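Local coordinates for MaoC family protein (Mycobacterium tuberculosis H37Rv, PDB 3KHP) that probably dehydrates (3R)-hydroxyacyl thioesters reversibly to the corresponding enoyl thioesters, at residues R277-E288 against V299-Y308; F224-Y235 against I257-P267. All blocks are in the same frame, centred on the assembly; numbering follows the deposited sequence. Where two conformers were deposited one is given.

Contact 1: residues R277-E288 against V299-Y308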
# COMPACT_ATOMS: atom_id res chain seq x y z
N ARG A 277 30.51 1.25 -10.74
CA ARG A 277 30.91 -0.13 -11.00
C ARG A 277 32.37 -0.29 -10.63
O ARG A 277 33.23 0.46 -11.09
CB ARG A 277 30.68 -0.51 -12.47
CG ARG A 277 29.22 -0.67 -12.83
CD ARG A 277 29.03 -0.92 -14.30
NE ARG A 277 27.65 -1.26 -14.62
CZ ARG A 277 26.72 -0.37 -14.94
NH1 ARG A 277 27.01 0.92 -15.00
NH2 ARG A 277 25.49 -0.78 -15.22
N THR A 278 32.67 -1.23 -9.77
CA THR A 278 34.04 -1.35 -9.29
C THR A 278 34.75 -2.58 -9.82
O THR A 278 35.91 -2.52 -10.10
CB THR A 278 34.09 -1.34 -7.72
OG1 THR A 278 33.37 -2.46 -7.22
CG2 THR A 278 33.51 -0.06 -7.18
N GLU A 279 34.06 -3.68 -9.98
CA GLU A 279 34.72 -4.94 -10.23
C GLU A 279 33.63 -5.83 -10.77
O GLU A 279 32.51 -5.78 -10.27
CB GLU A 279 35.26 -5.46 -8.90
CG GLU A 279 35.80 -6.90 -8.88
CD GLU A 279 36.10 -7.37 -7.46
OE1 GLU A 279 36.65 -6.56 -6.68
OE2 GLU A 279 35.80 -8.53 -7.12
N PRO A 280 33.93 -6.65 -11.77
CA PRO A 280 32.81 -7.42 -12.27
C PRO A 280 31.95 -7.93 -11.12
O PRO A 280 32.46 -8.52 -10.16
CB PRO A 280 33.47 -8.57 -13.05
CG PRO A 280 34.84 -8.06 -13.42
CD PRO A 280 35.23 -7.11 -12.31
N GLY A 281 30.65 -7.69 -11.22
CA GLY A 281 29.67 -8.17 -10.26
C GLY A 281 29.60 -7.40 -8.95
O GLY A 281 28.95 -7.86 -8.04
N ARG A 282 30.25 -6.25 -8.87
CA ARG A 282 30.32 -5.48 -7.65
C ARG A 282 30.18 -4.03 -7.94
O ARG A 282 30.71 -3.53 -8.93
CB ARG A 282 31.66 -5.64 -6.93
CG ARG A 282 32.06 -7.04 -6.55
CD ARG A 282 31.73 -7.34 -5.12
NE ARG A 282 32.24 -8.65 -4.69
CZ ARG A 282 31.75 -9.83 -5.08
NH1 ARG A 282 30.73 -9.91 -5.93
NH2 ARG A 282 32.28 -10.95 -4.61
N ALA A 283 29.53 -3.31 -7.03
CA ALA A 283 29.46 -1.88 -7.17
C ALA A 283 29.31 -1.25 -5.80
O ALA A 283 29.00 -1.95 -4.84
CB ALA A 283 28.28 -1.50 -8.07
N VAL A 284 29.49 0.06 -5.75
CA VAL A 284 29.24 0.83 -4.56
C VAL A 284 28.30 1.95 -4.90
O VAL A 284 28.19 2.32 -6.07
CB VAL A 284 30.55 1.36 -3.90
CG1 VAL A 284 31.39 0.20 -3.40
CG2 VAL A 284 31.35 2.26 -4.86
N PHE A 285 27.62 2.50 -3.90
CA PHE A 285 26.66 3.57 -4.15
C PHE A 285 26.35 4.47 -2.97
O PHE A 285 26.62 4.15 -1.82
CB PHE A 285 25.34 3.00 -4.70
CG PHE A 285 24.49 2.31 -3.66
CD1 PHE A 285 23.48 3.00 -3.00
CD2 PHE A 285 24.73 0.99 -3.31
CE1 PHE A 285 22.69 2.37 -2.04
CE2 PHE A 285 23.96 0.36 -2.35
CZ PHE A 285 22.94 1.05 -1.71
N ARG A 286 25.75 5.61 -3.28
CA ARG A 286 25.06 6.42 -2.30
C ARG A 286 23.72 6.80 -2.85
O ARG A 286 23.53 6.85 -4.06
CB ARG A 286 25.82 7.70 -2.00
CG ARG A 286 27.13 7.50 -1.36
CD ARG A 286 27.70 8.84 -0.81
NE ARG A 286 28.69 9.38 -1.71
CZ ARG A 286 30.01 9.20 -1.61
NH1 ARG A 286 30.55 8.48 -0.63
NH2 ARG A 286 30.80 9.75 -2.52
N THR A 287 22.81 7.13 -1.93
CA THR A 287 21.58 7.81 -2.29
C THR A 287 21.55 9.18 -1.61
O THR A 287 21.92 9.27 -0.46
CB THR A 287 20.41 6.95 -1.91
OG1 THR A 287 20.58 5.68 -2.54
CG2 THR A 287 19.11 7.58 -2.37
N GLU A 288 21.11 10.21 -2.33
CA GLU A 288 21.11 11.58 -1.85
C GLU A 288 19.85 12.28 -2.27
O GLU A 288 19.19 11.85 -3.20
CB GLU A 288 22.27 12.41 -2.46
CG GLU A 288 23.57 11.69 -2.72
CD GLU A 288 24.61 12.49 -3.56
OE1 GLU A 288 24.26 13.22 -4.53
OE2 GLU A 288 25.81 12.33 -3.24
N VAL A 299 23.33 13.50 1.82
CA VAL A 299 23.48 12.07 1.63
C VAL A 299 22.53 11.39 2.60
O VAL A 299 22.55 11.70 3.78
CB VAL A 299 24.90 11.63 1.88
CG1 VAL A 299 24.99 10.16 1.77
CG2 VAL A 299 25.84 12.31 0.89
N VAL A 300 21.68 10.49 2.12
CA VAL A 300 20.75 9.77 3.03
C VAL A 300 21.05 8.31 3.19
O VAL A 300 20.72 7.72 4.21
CB VAL A 300 19.28 10.00 2.63
CG1 VAL A 300 18.96 11.47 2.73
CG2 VAL A 300 18.97 9.50 1.22
N LEU A 301 21.67 7.69 2.17
CA LEU A 301 22.25 6.34 2.26
C LEU A 301 23.69 6.44 1.83
O LEU A 301 24.00 6.99 0.76
CB LEU A 301 21.58 5.31 1.35
CG LEU A 301 20.10 4.98 1.51
CD1 LEU A 301 19.70 3.94 0.42
CD2 LEU A 301 19.78 4.47 2.94
N ASP A 302 24.57 5.89 2.65
CA ASP A 302 25.98 5.97 2.42
C ASP A 302 26.52 4.56 2.52
O ASP A 302 25.81 3.64 2.94
CB ASP A 302 26.65 6.90 3.44
CG ASP A 302 27.91 7.62 2.88
OD1 ASP A 302 28.55 7.11 1.95
OD2 ASP A 302 28.29 8.68 3.42
N ASP A 303 27.77 4.43 2.12
CA ASP A 303 28.48 3.18 2.17
C ASP A 303 27.73 2.05 1.50
O ASP A 303 27.77 0.91 1.95
CB ASP A 303 28.83 2.84 3.61
CG ASP A 303 29.70 3.91 4.27
OD1 ASP A 303 30.55 4.56 3.61
OD2 ASP A 303 29.52 4.11 5.47
N GLY A 304 27.07 2.35 0.40
CA GLY A 304 26.32 1.33 -0.34
C GLY A 304 27.24 0.36 -1.04
O GLY A 304 28.23 0.78 -1.63
N ALA A 305 26.90 -0.92 -0.99
CA ALA A 305 27.69 -1.99 -1.59
C ALA A 305 26.72 -2.96 -2.22
O ALA A 305 25.70 -3.30 -1.61
CB ALA A 305 28.54 -2.69 -0.51
N VAL A 306 27.01 -3.40 -3.43
CA VAL A 306 26.09 -4.23 -4.17
C VAL A 306 26.85 -5.35 -4.81
O VAL A 306 27.91 -5.13 -5.37
CB VAL A 306 25.41 -3.47 -5.37
CG1 VAL A 306 24.14 -4.19 -5.78
CG2 VAL A 306 25.11 -2.08 -5.05
N GLU A 307 26.29 -6.53 -4.75
CA GLU A 307 26.78 -7.65 -5.54
C GLU A 307 25.68 -8.02 -6.51
O GLU A 307 24.49 -8.02 -6.15
CB GLU A 307 27.16 -8.84 -4.65
CG GLU A 307 28.32 -8.53 -3.72
CD GLU A 307 28.54 -9.59 -2.66
OE1 GLU A 307 28.31 -10.78 -2.92
OE2 GLU A 307 28.95 -9.21 -1.55
N TYR A 308 26.07 -8.29 -7.75
CA TYR A 308 25.10 -8.58 -8.80
C TYR A 308 25.70 -9.50 -9.89
O TYR A 308 26.92 -9.59 -10.05
CB TYR A 308 24.57 -7.28 -9.40
CG TYR A 308 25.58 -6.51 -10.20
CD1 TYR A 308 25.58 -6.58 -11.59
CD2 TYR A 308 26.53 -5.72 -9.59
CE1 TYR A 308 26.49 -5.89 -12.34
CE2 TYR A 308 27.46 -5.02 -10.35
CZ TYR A 308 27.43 -5.12 -11.74
OH TYR A 308 28.31 -4.42 -12.55
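Gly304 lies against the ring of Phe285, its CA over one face and 3.5 Å from the centroid of the Phe285 ring. The ring gets there because chi1 of 75° sets CG between the backbone N and the carbonyl carbon, turning it over the partner strand. There Phe285 CD2 also meets Val306 CG2 at 3.5 Å, while Leu301 CD1 comes to the ring edge. Tyr308 uses the same device in the other direction, laying its ring on Gly281, whose CA is 4.0 Å from the Tyr308 ring centroid.

Beneath these side chains runs an antiparallel hairpin, with paired backbone bonds joining Ala283 to Val306 and Phe285 to Gly304. At Thr287 a classic beta bulge brings two donors to one acceptor: Val300 N is 2.9 Å and Leu301 N 3.1 Å from Thr287 O. The hydroxyl of Thr287 pairs with Thr273 on the next strand.

Arg282 and Glu307 sit on the opposite face from Phe285. Glu307 CG lies over one face of the Arg282 guanidinium; the ion pair to OE1 is long, with no N-H pointing at the oxygen, and Glu307 has its stronger partner in Arg107. Arg286 NH1 is 3.5 Å from Asp302 OD1, which lies at the guanidinium edge although the carboxylate plane is turned 89° from it. The eight backbone bonds and the glycine-aromatic contacts probably carry most of the hold, with the ion pairs secondary.

Contact 2: residues F224-Y235 against I257-P267; sequences FPKPILHGLCTY and IAARFTKPVFP
The Phe266 ring takes Lys226 O at its edge, in the ring plane, with Phe266 CE1 3.6 Å from that oxygen. Lys226 NZ stands roughly above the ring, too distant for more than a weak cation-pi attraction. These rings belong to the loops flanking a helix-on-sheet unit of the hot-dog fold, the fold of MaoC proteins. Ile228 CG2 is shared between the aromatics: it touches Phe266 CE1 obliquely and sits over the centre of one face of the Phe224 ring, 3.5 Å above its plane. Pro264 CG reaches Phe224 CE1 from an oblique direction.

Farther along, the helix starting at Gly231 lies against strand 257-261. Phe261 points its edge at the first turn, with CE1 3.1 Å from Gly231 O, an oxygen already engaged by Tyr235 N. Tyr235 CB also meets that edge, at CZ. With CG opposite the backbone N (chi1 -177°), the Tyr235 ring reaches on toward the sheet, where Ala259 N and Ile257 O lie near its plane at the rim. Its hydroxyl donates to Ile257 O over 2.7 Å, approaching from 54° above the carbonyl plane.

Between the two clusters, Leu229 and Val265 run side by side, Leu229 CD2 touching Val265 CG1, while Thr234 OG1 packs on Val265 CG2. Ile228 O is hydrogen-bonded to ND1 of His212, in a sequence from Tyr202 to His212 that fits the hydratase 2 motif. Backbone bonding ties the loops: Leu229 N donates to Val265 O at 2.8 Å, and one water bridges back, donating to Leu229 O at 2.6 Å and accepting from Val265 N at 2.9 Å.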
# COMPACT_ATOMS: atom_id res chain seq x y z
N PHE A 224 10.34 16.54 14.20
CA PHE A 224 10.45 16.79 12.77
C PHE A 224 9.30 17.67 12.29
O PHE A 224 8.17 17.58 12.79
CB PHE A 224 10.37 15.47 11.97
CG PHE A 224 11.53 14.54 12.17
CD1 PHE A 224 12.75 14.80 11.60
CD2 PHE A 224 11.38 13.38 12.89
CE1 PHE A 224 13.82 13.93 11.77
CE2 PHE A 224 12.41 12.52 13.07
CZ PHE A 224 13.64 12.77 12.51
N PRO A 225 9.55 18.48 11.25
CA PRO A 225 8.51 19.36 10.74
C PRO A 225 7.31 18.59 10.23
O PRO A 225 6.15 19.08 10.27
CB PRO A 225 9.20 20.08 9.56
CG PRO A 225 10.67 19.94 9.83
CD PRO A 225 10.84 18.65 10.58
N LYS A 226 7.63 17.40 9.68
CA LYS A 226 6.65 16.48 9.19
C LYS A 226 7.11 15.01 9.28
O LYS A 226 8.28 14.70 9.51
CB LYS A 226 6.25 16.87 7.77
CG LYS A 226 7.22 17.81 7.06
CD LYS A 226 6.70 18.19 5.64
CE LYS A 226 7.86 18.64 4.70
NZ LYS A 226 8.73 19.77 5.25
N PRO A 227 6.18 14.09 9.14
CA PRO A 227 6.60 12.70 9.26
C PRO A 227 7.70 12.34 8.27
O PRO A 227 7.75 12.89 7.18
CB PRO A 227 5.32 11.92 8.97
CG PRO A 227 4.21 12.90 9.15
CD PRO A 227 4.74 14.24 8.85
N ILE A 228 8.61 11.45 8.66
CA ILE A 228 9.72 11.11 7.80
C ILE A 228 9.37 9.82 7.09
O ILE A 228 8.59 9.02 7.59
CB ILE A 228 11.04 10.99 8.57
CG1 ILE A 228 11.00 9.80 9.54
CG2 ILE A 228 11.34 12.29 9.32
CD1 ILE A 228 12.30 9.59 10.35
N LEU A 229 9.90 9.64 5.88
CA LEU A 229 9.74 8.39 5.20
C LEU A 229 10.50 7.29 5.95
O LEU A 229 11.59 7.51 6.50
CB LEU A 229 10.30 8.53 3.78
CG LEU A 229 9.95 7.40 2.83
CD1 LEU A 229 8.41 7.34 2.59
CD2 LEU A 229 10.70 7.54 1.55
N HIS A 230 9.95 6.09 5.94
CA HIS A 230 10.62 4.91 6.53
C HIS A 230 11.98 4.75 5.89
O HIS A 230 12.06 4.80 4.66
CB HIS A 230 9.87 3.63 6.22
CG HIS A 230 8.47 3.56 6.74
ND1 HIS A 230 7.44 4.34 6.25
CD2 HIS A 230 7.91 2.69 7.62
CE1 HIS A 230 6.31 3.97 6.84
NE2 HIS A 230 6.57 2.99 7.68
N GLY A 231 13.04 4.55 6.71
CA GLY A 231 14.38 4.22 6.20
C GLY A 231 14.38 3.02 5.23
O GLY A 231 15.06 3.02 4.19
N LEU A 232 13.63 1.99 5.57
CA LEU A 232 13.55 0.83 4.71
C LEU A 232 12.85 1.15 3.37
O LEU A 232 13.09 0.45 2.38
CB LEU A 232 12.91 -0.34 5.44
CG LEU A 232 13.84 -0.93 6.54
CD1 LEU A 232 13.12 -2.03 7.29
CD2 LEU A 232 15.21 -1.43 5.94
N CYS A 233 12.02 2.20 3.34
CA CYS A 233 11.38 2.58 2.10
C CYS A 233 12.44 3.18 1.17
O CYS A 233 12.57 2.76 0.03
CB CYS A 233 10.24 3.53 2.33
SG CYS A 233 9.43 4.02 0.80
N THR A 234 13.21 4.14 1.69
CA THR A 234 14.38 4.67 1.02
C THR A 234 15.30 3.58 0.48
O THR A 234 15.78 3.63 -0.65
CB THR A 234 15.18 5.58 1.98
OG1 THR A 234 14.34 6.65 2.42
CG2 THR A 234 16.35 6.17 1.34
N TYR A 235 15.56 2.59 1.31
CA TYR A 235 16.39 1.45 0.94
C TYR A 235 15.78 0.65 -0.23
O TYR A 235 16.47 0.30 -1.17
CB TYR A 235 16.53 0.58 2.15
CG TYR A 235 17.39 -0.64 2.07
CD1 TYR A 235 18.79 -0.55 2.14
CD2 TYR A 235 16.82 -1.90 2.08
CE1 TYR A 235 19.59 -1.69 2.15
CE2 TYR A 235 17.61 -3.04 2.09
CZ TYR A 235 18.99 -2.92 2.14
OH TYR A 235 19.77 -4.08 2.21
N ILE A 257 22.71 -6.31 -1.11
CA ILE A 257 22.71 -4.85 -0.98
C ILE A 257 22.89 -4.45 0.50
O ILE A 257 22.20 -4.97 1.35
CB ILE A 257 21.35 -4.23 -1.38
CG1 ILE A 257 20.93 -4.66 -2.79
CG2 ILE A 257 21.37 -2.70 -1.24
CD1 ILE A 257 19.42 -4.43 -3.08
N ALA A 258 23.77 -3.50 0.76
CA ALA A 258 24.02 -3.03 2.10
C ALA A 258 24.14 -1.54 2.04
O ALA A 258 24.74 -1.00 1.08
CB ALA A 258 25.38 -3.65 2.71
N ALA A 259 23.61 -0.86 3.05
CA ALA A 259 23.81 0.57 3.15
C ALA A 259 23.65 1.07 4.58
O ALA A 259 23.01 0.43 5.40
CB ALA A 259 22.87 1.30 2.21
N ARG A 260 24.23 2.23 4.83
CA ARG A 260 24.14 2.95 6.10
C ARG A 260 23.17 4.13 6.01
O ARG A 260 23.27 4.92 5.11
CB ARG A 260 25.52 3.46 6.50
CG ARG A 260 25.58 4.09 7.90
CD ARG A 260 27.02 4.08 8.46
NE ARG A 260 27.96 4.79 7.61
CZ ARG A 260 28.20 6.11 7.65
NH1 ARG A 260 27.56 6.90 8.49
NH2 ARG A 260 29.10 6.64 6.83
N PHE A 261 22.25 4.23 6.97
CA PHE A 261 21.27 5.31 7.01
C PHE A 261 21.83 6.54 7.69
O PHE A 261 22.03 6.52 8.90
CB PHE A 261 20.01 4.85 7.73
CG PHE A 261 19.37 3.67 7.10
CD1 PHE A 261 18.47 3.83 6.07
CD2 PHE A 261 19.71 2.40 7.48
CE1 PHE A 261 17.90 2.76 5.47
CE2 PHE A 261 19.14 1.30 6.89
CZ PHE A 261 18.23 1.48 5.87
N THR A 262 22.05 7.62 6.93
CA THR A 262 22.78 8.77 7.46
C THR A 262 21.89 9.92 7.87
O THR A 262 22.14 10.57 8.89
CB THR A 262 23.83 9.30 6.45
OG1 THR A 262 23.28 9.34 5.11
CG2 THR A 262 25.13 8.44 6.49
N LYS A 263 20.89 10.20 7.05
CA LYS A 263 19.95 11.28 7.32
C LYS A 263 18.53 10.93 6.88
O LYS A 263 18.31 10.06 6.04
CB LYS A 263 20.40 12.54 6.64
CG LYS A 263 21.68 13.09 7.23
CD LYS A 263 21.96 14.46 6.68
CE LYS A 263 23.18 15.11 7.35
NZ LYS A 263 23.47 16.40 6.61
N PRO A 264 17.54 11.57 7.50
CA PRO A 264 16.17 11.24 7.17
C PRO A 264 15.72 11.77 5.82
O PRO A 264 16.31 12.71 5.29
CB PRO A 264 15.36 11.89 8.30
CG PRO A 264 16.32 12.61 9.15
CD PRO A 264 17.64 12.62 8.53
N VAL A 265 14.68 11.15 5.29
CA VAL A 265 14.05 11.58 4.04
C VAL A 265 12.63 12.00 4.32
O VAL A 265 11.93 11.41 5.18
CB VAL A 265 14.06 10.43 3.00
CG1 VAL A 265 13.16 10.75 1.81
CG2 VAL A 265 15.49 10.14 2.54
N PHE A 266 12.14 13.00 3.60
CA PHE A 266 10.72 13.30 3.73
C PHE A 266 9.96 12.80 2.53
O PHE A 266 10.46 12.88 1.42
CB PHE A 266 10.53 14.80 3.97
CG PHE A 266 11.20 15.28 5.20
CD1 PHE A 266 10.53 15.25 6.43
CD2 PHE A 266 12.52 15.73 5.17
CE1 PHE A 266 11.16 15.69 7.60
CE2 PHE A 266 13.15 16.17 6.35
CZ PHE A 266 12.46 16.14 7.56
N PRO A 267 8.75 12.25 2.72
CA PRO A 267 8.04 11.78 1.52
C PRO A 267 7.77 12.96 0.59
O PRO A 267 7.44 14.08 1.07
CB PRO A 267 6.75 11.18 2.05
CG PRO A 267 6.86 11.19 3.57
CD PRO A 267 7.97 12.07 3.96
O HOH W 1 13.89 8.69 6.69

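Contacts 1 and 2 share one sheet, in which strands 298-308 and 254-261 are neighbours; their centres are about 17 Å apart. Contact 1 joins strand to strand within the sheet, whereas contact 2 sets a helix and its preceding loop against the sheet and the loop beyond it. Both are partly buried, with contact 2 nearer the middle of the chain. Contact 1 relies on an antiparallel ladder broken by beta bulges and carries ion pairs; contact 2 has two direct hydrogen bonds and one bridging water amid apolar and proline packing. They meet where Leu301 CD2 touches Phe261 CD1 at 3.4 Å, and where Asp303 and Arg260 form a salt bridge.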